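PDB 3L49: ABC sugar (Ribose) transporter, periplasmic substrate-binding subunit from Rhodobacter sphaeroides, which probably binds a sugar in the periplasm and hands it to an ABC transporter. Local coordinates for residues G70-L75 with V92-P97. Sequence-based numbering, arbitrary orientation.
Sequences GNLDVL and VDTATP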
ATOM      1  N   GLY A  70      -0.116  -5.170  -7.036  1.00 38.24           N
ATOM      2  CA  GLY A  70      -0.949  -6.202  -7.633  1.00 42.34           C
ATOM      3  C   GLY A  70      -0.998  -7.478  -6.820  1.00 47.82           C
ATOM      4  O   GLY A  70      -0.323  -7.603  -5.793  1.00 46.84           O
ATOM      5  N   ASN A  71      -1.805  -8.424  -7.291  1.00 53.65           N
ATOM      6  CA  ASN A  71      -1.982  -9.711  -6.628  1.00 54.82           C
ATOM      7  C   ASN A  71      -0.879 -10.683  -6.997  1.00 51.46           C
ATOM      8  O   ASN A  71      -0.671 -10.977  -8.177  1.00 40.15           O
ATOM      9  CB  ASN A  71      -3.343 -10.306  -6.978  1.00 56.13           C
ATOM     10  CG  ASN A  71      -4.452  -9.820  -6.064  1.00 61.27           C
ATOM     11  OD1 ASN A  71      -5.342 -10.591  -5.719  1.00 74.15           O
ATOM     12  ND2 ASN A  71      -4.407  -8.549  -5.663  1.00 45.57           N
ATOM     13  N   LEU A  72      -0.185 -11.174  -5.968  1.00 57.15           N
ATOM     14  CA  LEU A  72       0.968 -12.067  -6.121  1.00 55.76           C
ATOM     15  C   LEU A  72       0.580 -13.413  -6.734  1.00 50.25           C
ATOM     16  O   LEU A  72       1.271 -13.913  -7.625  1.00 45.32           O
ATOM     17  CB  LEU A  72       1.646 -12.303  -4.760  1.00 52.41           C
ATOM     18  CG  LEU A  72       3.177 -12.340  -4.607  1.00 53.66           C
ATOM     19  CD1 LEU A  72       3.575 -13.431  -3.616  1.00 52.71           C
ATOM     20  CD2 LEU A  72       3.933 -12.523  -5.924  1.00 58.69           C
ATOM     21  N   ASP A  73      -0.525 -13.981  -6.251  1.00 51.73           N
ATOM     22  CA  ASP A  73      -0.993 -15.301  -6.680  1.00 51.48           C
ATOM     23  C   ASP A  73      -1.282 -15.356  -8.176  1.00 47.36           C
ATOM     24  O   ASP A  73      -0.980 -16.357  -8.828  1.00 51.15           O
ATOM     25  CB  ASP A  73      -2.210 -15.759  -5.855  1.00 57.05           C
ATOM     26  CG  ASP A  73      -3.398 -14.796  -5.943  1.00 72.55           C
ATOM     27  OD1 ASP A  73      -3.195 -13.577  -6.155  1.00 70.29           O
ATOM     28  OD2 ASP A  73      -4.545 -15.271  -5.786  1.00 81.91           O
ATOM     29  N   VAL A  74      -1.837 -14.267  -8.710  1.00 37.89           N
ATOM     30  CA  VAL A  74      -2.095 -14.136 -10.138  1.00 39.89           C
ATOM     31  C   VAL A  74      -0.777 -13.981 -10.904  1.00 39.62           C
ATOM     32  O   VAL A  74      -0.566 -14.627 -11.940  1.00 38.95           O
ATOM     33  CB  VAL A  74      -3.044 -12.939 -10.446  1.00 42.13           C
ATOM     34  CG1 VAL A  74      -3.474 -12.951 -11.914  1.00 40.53           C
ATOM     35  CG2 VAL A  74      -4.276 -12.968  -9.543  1.00 35.06           C
ATOM     36  N   LEU A  75       0.107 -13.143 -10.370  1.00 38.80           N
ATOM     37  CA  LEU A  75       1.368 -12.799 -11.026  1.00 36.24           C
ATOM     38  C   LEU A  75       2.411 -13.913 -11.049  1.00 34.08           C
ATOM     39  O   LEU A  75       3.145 -14.034 -12.031  1.00 39.58           O
ATOM     40  CB  LEU A  75       1.965 -11.533 -10.399  1.00 42.72           C
ATOM     41  CG  LEU A  75       1.727 -10.143 -11.014  1.00 40.32           C
ATOM     42  CD1 LEU A  75       0.550 -10.068 -11.996  1.00 50.12           C
ATOM     43  CD2 LEU A  75       1.578  -9.121  -9.896  1.00 45.87           C
ATOM     44  N   VAL A  92       8.608  -3.006  -6.772  1.00 28.71           N
ATOM     45  CA  VAL A  92       8.250  -2.083  -5.712  1.00 27.81           C
ATOM     46  C   VAL A  92       7.018  -2.620  -4.992  1.00 31.95           C
ATOM     47  O   VAL A  92       6.008  -2.951  -5.622  1.00 29.94           O
ATOM     48  CB  VAL A  92       8.199  -0.557  -6.140  1.00 31.53           C
ATOM     49  CG1 VAL A  92       8.814  -0.335  -7.509  1.00 32.84           C
ATOM     50  CG2 VAL A  92       6.817   0.053  -6.058  1.00 17.28           C
ATOM     51  N   ASP A  93       7.175  -2.794  -3.678  1.00 23.93           N
ATOM     52  CA  ASP A  93       6.172  -3.364  -2.759  1.00 25.87           C
ATOM     53  C   ASP A  93       5.883  -4.861  -2.888  1.00 31.36           C
ATOM     54  O   ASP A  93       5.513  -5.504  -1.902  1.00 39.18           O
ATOM     55  CB  ASP A  93       4.869  -2.553  -2.749  1.00 20.97           C
ATOM     56  CG  ASP A  93       4.962  -1.315  -1.879  1.00 35.80           C
ATOM     57  OD1 ASP A  93       6.075  -0.958  -1.436  1.00 45.57           O
ATOM     58  OD2 ASP A  93       3.911  -0.696  -1.624  1.00 43.91           O
ATOM     59  N   THR A  94       6.044  -5.419  -4.083  1.00 36.13           N
ATOM     60  CA  THR A  94       5.682  -6.814  -4.313  1.00 34.68           C
ATOM     61  C   THR A  94       6.772  -7.743  -3.783  1.00 35.72           C
ATOM     62  O   THR A  94       7.750  -8.041  -4.472  1.00 44.16           O
ATOM     63  CB  THR A  94       5.363  -7.083  -5.804  1.00 34.95           C
ATOM     64  OG1 THR A  94       4.469  -6.072  -6.286  1.00 38.04           O
ATOM     65  CG2 THR A  94       4.703  -8.461  -5.992  1.00 34.83           C
ATOM     66  N   ALA A  95       6.605  -8.185  -2.542  1.00 35.34           N
ATOM     67  CA  ALA A  95       7.578  -9.079  -1.921  1.00 32.13           C
ATOM     68  C   ALA A  95       7.491 -10.471  -2.533  1.00 36.79           C
ATOM     69  O   ALA A  95       6.554 -11.226  -2.256  1.00 40.97           O
ATOM     70  CB  ALA A  95       7.369  -9.136  -0.415  1.00 35.22           C
ATOM     71  N   THR A  96       8.464 -10.791  -3.385  1.00 39.32           N
ATOM     72  CA  THR A  96       8.531 -12.109  -4.022  1.00 40.03           C
ATOM     73  C   THR A  96       9.969 -12.621  -4.165  1.00 34.98           C
ATOM     74  O   THR A  96      10.873 -11.836  -4.450  1.00 40.05           O
ATOM     75  CB  THR A  96       7.755 -12.163  -5.396  1.00 39.15           C
ATOM     76  OG1 THR A  96       7.732 -13.511  -5.889  1.00 41.01           O
ATOM     77  CG2 THR A  96       8.360 -11.222  -6.467  1.00 13.25           C
ATOM     78  N   PRO A  97      10.185 -13.935  -3.931  1.00 32.30           N
ATOM     79  CA  PRO A  97      11.445 -14.623  -4.244  1.00 32.25           C
ATOM     80  C   PRO A  97      11.892 -14.520  -5.716  1.00 30.59           C
ATOM     81  O   PRO A  97      13.078 -14.675  -6.004  1.00 28.34           O
ATOM     82  CB  PRO A  97      11.136 -16.083  -3.905  1.00 32.16           C
ATOM     83  CG  PRO A  97      10.044 -16.015  -2.904  1.00 34.13           C
ATOM     84  CD  PRO A  97       9.218 -14.841  -3.277  1.00 27.28           C
TER
HETATM   85  O   HOH W   1       2.041  -6.510  -4.592  1.00 19.50           O
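L72, in the first turn of helix 72-84, reaches over to the loop that follows strand 89-92, and its two methyls divide the van der Waals contact. CD2 lies 3.9 Å from CB of T96, where the two side chains meet at a slant. It is also 4.1 Å from CG2 of T94. CD1 of L72 goes instead to the loop backbone, 3.9 Å from the carbonyl O of A95. In T94 the methyl CG2 stands anti to the backbone N, with OG1 beside that N (chi1 -48°). This turns the methyl to L72 and leaves the hydroxyl for polar partners. P138 of helix 138-152 touches both L72 and A95.

Segment 70-75 comes just after strand 64-68, and segment 92-97 starts on the last residue of the neighbouring parallel strand 89-92, in one alpha/beta lobe of a periplasmic binding protein. In this family the sugar site lies in the cleft between two such lobes. An unknown ligand is bound about 9 Å from the side chain of T94, consistent with a place near that cleft.

The polar link is a water bridge; no direct hydrogen bond joins the segments. Water 1 donates to the carbonyl O of G70 at 2.9 Å and to OG1 of T94 at 3.0 Å. The same hydroxyl is hydrogen-bonded to OE1 of E67 on strand 64-68, so two partners help hold it in place. Within the helix turn, N of L75 donates to O of N71 at 3.2 Å. On the loop, OG1 of T96 makes a weak hydrogen bond with N of H98.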